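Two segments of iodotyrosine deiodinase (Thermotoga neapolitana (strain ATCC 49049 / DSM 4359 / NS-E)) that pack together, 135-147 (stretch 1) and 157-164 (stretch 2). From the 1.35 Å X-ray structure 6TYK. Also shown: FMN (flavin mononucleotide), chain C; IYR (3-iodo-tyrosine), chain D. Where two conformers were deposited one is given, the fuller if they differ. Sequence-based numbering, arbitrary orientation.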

# COMPACT_ATOMS: atom_id res chain seq x y z
N SER A 135 7.63 -7.10 11.96
CA SER A 135 8.42 -6.67 10.82
C SER A 135 8.63 -5.17 10.82
O SER A 135 8.13 -4.45 11.69
CB SER A 135 7.80 -7.13 9.49
OG SER A 135 8.71 -6.93 8.41
N VAL A 136 9.46 -4.73 9.89
CA VAL A 136 9.73 -3.32 9.68
C VAL A 136 9.96 -3.17 8.17
O VAL A 136 10.68 -3.96 7.57
CB VAL A 136 10.98 -2.86 10.46
CG1 VAL A 136 12.18 -3.76 10.19
CG2 VAL A 136 11.31 -1.41 10.13
N PRO A 137 9.29 -2.19 7.54
CA PRO A 137 9.55 -1.96 6.12
C PRO A 137 10.87 -1.23 6.00
O PRO A 137 10.92 -0.02 6.14
CB PRO A 137 8.39 -1.04 5.69
CG PRO A 137 7.38 -1.13 6.80
CD PRO A 137 8.19 -1.35 8.04
N TYR A 138 11.93 -1.97 5.77
CA TYR A 138 13.25 -1.39 5.75
C TYR A 138 13.62 -0.94 4.34
O TYR A 138 13.53 -1.71 3.38
CB TYR A 138 14.28 -2.37 6.31
CG TYR A 138 15.66 -1.82 6.21
CD1 TYR A 138 15.98 -0.62 6.81
CD2 TYR A 138 16.64 -2.47 5.46
CE1 TYR A 138 17.24 -0.08 6.70
CE2 TYR A 138 17.91 -1.94 5.34
CZ TYR A 138 18.20 -0.75 5.96
OH TYR A 138 19.46 -0.21 5.84
N THR A 139 13.98 0.33 4.22
CA THR A 139 14.28 0.93 2.93
C THR A 139 15.65 1.59 2.98
O THR A 139 15.77 2.76 3.36
CB THR A 139 13.21 1.96 2.53
OG1 THR A 139 13.09 2.94 3.56
CG2 THR A 139 11.85 1.29 2.34
N PRO A 140 16.70 0.83 2.63
CA PRO A 140 18.06 1.37 2.65
C PRO A 140 18.23 2.44 1.58
O PRO A 140 17.42 2.53 0.67
CB PRO A 140 18.93 0.15 2.32
CG PRO A 140 18.03 -0.72 1.49
CD PRO A 140 16.64 -0.54 2.09
N PRO A 141 19.29 3.25 1.69
CA PRO A 141 19.49 4.35 0.74
C PRO A 141 19.69 3.88 -0.70
O PRO A 141 19.23 4.56 -1.62
CB PRO A 141 20.75 5.05 1.26
CG PRO A 141 20.82 4.68 2.71
CD PRO A 141 20.29 3.27 2.77
N ASP A 142 20.37 2.76 -0.90
CA ASP A 142 20.56 2.24 -2.25
C ASP A 142 20.14 0.79 -2.40
O ASP A 142 20.79 -0.13 -1.89
CB ASP A 142 21.99 2.43 -2.74
CG ASP A 142 22.14 2.14 -4.23
OD1 ASP A 142 21.20 2.47 -4.99
OD2 ASP A 142 23.17 1.57 -4.63
N PHE A 143 19.05 0.59 -3.12
CA PHE A 143 18.54 -0.75 -3.37
C PHE A 143 19.34 -1.50 -4.42
O PHE A 143 19.29 -2.72 -4.48
CB PHE A 143 17.09 -0.67 -3.84
CG PHE A 143 16.10 -0.41 -2.74
CD1 PHE A 143 15.58 -1.45 -2.00
CD2 PHE A 143 15.70 0.89 -2.45
CE1 PHE A 143 14.66 -1.21 -0.99
CE2 PHE A 143 14.78 1.12 -1.44
CZ PHE A 143 14.26 0.07 -0.72
N ARG A 144 20.07 -0.76 -5.27
CA ARG A 144 20.72 -1.39 -6.41
C ARG A 144 21.76 -2.43 -6.00
O ARG A 144 21.87 -3.49 -6.62
CB ARG A 144 21.33 -0.35 -7.36
CG ARG A 144 20.27 0.47 -8.08
CD ARG A 144 20.87 1.55 -8.97
NE ARG A 144 19.82 2.34 -9.62
CZ ARG A 144 20.05 3.31 -10.49
NH1 ARG A 144 21.29 3.63 -10.82
NH2 ARG A 144 19.03 3.97 -11.02
N GLU A 145 22.50 -2.14 -4.94
CA GLU A 145 23.52 -3.06 -4.46
C GLU A 145 22.91 -4.33 -3.88
O GLU A 145 23.43 -5.42 -4.07
CB GLU A 145 24.45 -2.37 -3.46
CG GLU A 145 25.27 -1.25 -4.09
CD GLU A 145 26.00 -0.39 -3.06
OE1 GLU A 145 25.48 -0.24 -1.93
OE2 GLU A 145 27.08 0.14 -3.39
N VAL A 146 21.79 -4.18 -3.18
CA VAL A 146 21.11 -5.34 -2.62
C VAL A 146 20.51 -6.17 -3.75
O VAL A 146 20.58 -7.39 -3.74
CB VAL A 146 20.03 -4.93 -1.60
CG1 VAL A 146 19.27 -6.15 -1.12
CG2 VAL A 146 20.68 -4.20 -0.42
N GLU A 147 19.94 -5.49 -4.75
CA GLU A 147 19.39 -6.17 -5.91
C GLU A 147 20.42 -7.06 -6.58
O GLU A 147 20.12 -8.19 -6.97
CB GLU A 147 18.86 -5.17 -6.93
CG GLU A 147 17.51 -4.57 -6.56
CD GLU A 147 16.99 -3.65 -7.65
OE1 GLU A 147 17.75 -3.35 -8.59
OE2 GLU A 147 15.84 -3.21 -7.57
N ARG A 157 11.86 -4.63 -9.56
CA ARG A 157 12.42 -3.58 -8.73
C ARG A 157 12.25 -3.95 -7.27
O ARG A 157 11.14 -4.26 -6.84
CB ARG A 157 11.66 -2.28 -8.99
CG ARG A 157 12.06 -1.16 -8.07
CD ARG A 157 11.41 0.15 -8.45
NE ARG A 157 11.89 1.23 -7.61
CZ ARG A 157 11.82 2.51 -7.93
NH1 ARG A 157 11.29 2.87 -9.10
NH2 ARG A 157 12.29 3.44 -7.10
N LEU A 158 13.33 -3.93 -6.50
CA LEU A 158 13.20 -4.17 -5.07
C LEU A 158 12.52 -2.98 -4.43
O LEU A 158 12.97 -1.85 -4.57
CB LEU A 158 14.57 -4.41 -4.44
CG LEU A 158 14.61 -4.68 -2.94
CD1 LEU A 158 13.72 -5.85 -2.55
CD2 LEU A 158 16.06 -4.93 -2.53
N GLU A 159 11.41 -3.24 -3.73
CA GLU A 159 10.64 -2.17 -3.10
C GLU A 159 10.98 -2.00 -1.63
O GLU A 159 11.04 -0.89 -1.11
CB GLU A 159 9.15 -2.45 -3.24
CG GLU A 159 8.62 -2.32 -4.66
CD GLU A 159 8.62 -0.89 -5.16
OE1 GLU A 159 8.78 0.04 -4.34
OE2 GLU A 159 8.44 -0.69 -6.38
N VAL A 160 11.16 -3.11 -0.93
CA VAL A 160 11.33 -3.05 0.51
C VAL A 160 11.92 -4.35 1.00
O VAL A 160 11.70 -5.41 0.40
CB VAL A 160 9.98 -2.76 1.22
CG1 VAL A 160 8.96 -3.88 0.99
CG2 VAL A 160 10.20 -2.55 2.70
N ILE A 161 12.72 -4.27 2.06
CA ILE A 161 13.22 -5.44 2.77
C ILE A 161 12.41 -5.53 4.04
O ILE A 161 12.42 -4.60 4.85
CB ILE A 161 14.71 -5.26 3.12
CG1 ILE A 161 15.55 -5.15 1.85
CG2 ILE A 161 15.19 -6.40 4.03
CD1 ILE A 161 16.95 -4.65 2.11
N LEU A 162 11.71 -6.64 4.22
CA LEU A 162 10.92 -6.84 5.42
C LEU A 162 11.52 -7.94 6.28
O LEU A 162 11.28 -9.12 6.04
CB LEU A 162 9.48 -7.24 5.07
CG LEU A 162 8.62 -6.20 4.36
CD1 LEU A 162 7.41 -6.89 3.75
CD2 LEU A 162 8.18 -5.12 5.32
N PRO A 163 12.32 -7.56 7.28
CA PRO A 163 12.75 -8.57 8.25
C PRO A 163 11.52 -9.10 8.96
O PRO A 163 10.65 -8.31 9.35
CB PRO A 163 13.64 -7.78 9.22
CG PRO A 163 14.02 -6.53 8.46
CD PRO A 163 12.84 -6.22 7.60
N VAL A 164 11.42 -10.42 9.08
CA VAL A 164 10.27 -11.05 9.72
C VAL A 164 10.74 -12.07 10.73
O VAL A 164 11.65 -12.85 10.47
CB VAL A 164 9.36 -11.73 8.69
CG1 VAL A 164 8.20 -12.45 9.40
CG2 VAL A 164 8.82 -10.71 7.70
N1 FMN C . 11.99 2.01 9.63
C2 FMN C . 13.35 1.92 9.70
O2 FMN C . 13.88 1.68 10.77
N3 FMN C . 14.13 2.08 8.58
C4 FMN C . 13.56 2.36 7.37
O4 FMN C . 14.29 2.50 6.38
C4A FMN C . 12.17 2.45 7.28
N5 FMN C . 11.56 2.70 6.07
C5A FMN C . 10.18 2.77 5.99
C6 FMN C . 9.58 3.00 4.76
C7 FMN C . 8.20 3.06 4.64
C7M FMN C . 7.61 3.31 3.28
C8 FMN C . 7.41 2.88 5.76
C8M FMN C . 5.91 2.94 5.66
C9 FMN C . 8.01 2.64 7.00
C9A FMN C . 9.40 2.58 7.13
N10 FMN C . 10.01 2.36 8.36
C10 FMN C . 11.39 2.25 8.42
C1' FMN C . 9.20 2.17 9.61
C2' FMN C . 8.69 3.53 10.12
O2' FMN C . 9.73 4.27 10.76
C3' FMN C . 7.51 3.30 11.06
O3' FMN C . 6.45 2.75 10.29
C4' FMN C . 7.03 4.56 11.78
O4' FMN C . 8.04 5.03 12.65
C5' FMN C . 5.76 4.29 12.57
O5' FMN C . 6.00 3.21 13.45
P FMN C . 4.86 2.69 14.45
O1P FMN C . 5.56 1.65 15.31
O2P FMN C . 3.77 2.04 13.65
O3P FMN C . 4.40 3.87 15.29
N IYR D . 16.74 3.84 6.46
CA IYR D . 17.28 4.57 7.58
CB IYR D . 16.55 5.85 7.99
CC IYR D . 15.08 5.73 8.20
CD IYR D . 14.21 6.14 7.19
CE IYR D . 12.82 6.08 7.34
IE IYR D . 11.66 6.66 5.80
CF IYR D . 12.30 5.61 8.54
OF IYR D . 10.95 5.52 8.78
CG IYR D . 13.15 5.18 9.58
CH IYR D . 14.53 5.26 9.41
C IYR D . 17.39 3.71 8.82
O IYR D . 17.95 3.97 9.89
OXT IYR D . 16.79 2.50 8.72

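Four hydrogen bonds fix the two stretches against each other. Two are reciprocal backbone bonds between Tyr138 and Ile161: Tyr138 N donates to Ile161 O at 2.8 Å (N-H...O angle 151°), and Ile161 N donates to Tyr138 O at 3.0 Å and a nearly straight 169°. This exchange defines a single antiparallel bridge, with Tyr138 CA 5.0 Å from Ile161 CA. At one end of the contact, Ser135 OG donates to Pro163 O over 2.6 Å; the t rotamer of Ser135 (chi1 -169°) carries the hydroxyl there. The same carbonyl receives a CA-H...O contact, Ser135 CA to Pro163 O at 3.1 Å. At the other end, Glu147 reaches from the helix to the strand, where Leu158 N donates to Glu147 OE2 at 2.8 Å and 173°, so a carboxylate satisfies a strand amide. Proximity alone is not bonding: Val136 O and Ile161 O lie 3.3 Å apart, but both are acceptors.

Packing fills the space around these bonds. Leu158 points toward the helix, and its CG lies 3.5 Å from Phe143 CD1 while its CD2 lies 3.7 Å from Val146 CG1. Leu158 O sits over one face of the Phe143 ring. Ile161 CD1 gathers three neighbours, at 4.0 Å from Tyr138 CD2, 4.1 Å from Pro140 CG and 4.3 Å from Val146 CG1, thereby linking loop and helix. Further along, Val136 CG1 meets Pro163 CD at 3.6 Å, and Pro137 CB lies 3.8 Å from Val160 CG2 and 4.1 Å from Leu162 CD2. Together the stretches bury 678 Å².

The bridged loop also meets the flavin: one residue beyond Tyr138, Thr139 N donates to FMN O4 at 3.1 Å and 164°. The Tyr138 ring meets iodotyrosine at its edge, with Tyr138 CE1 3.3 Å from IYR OXT.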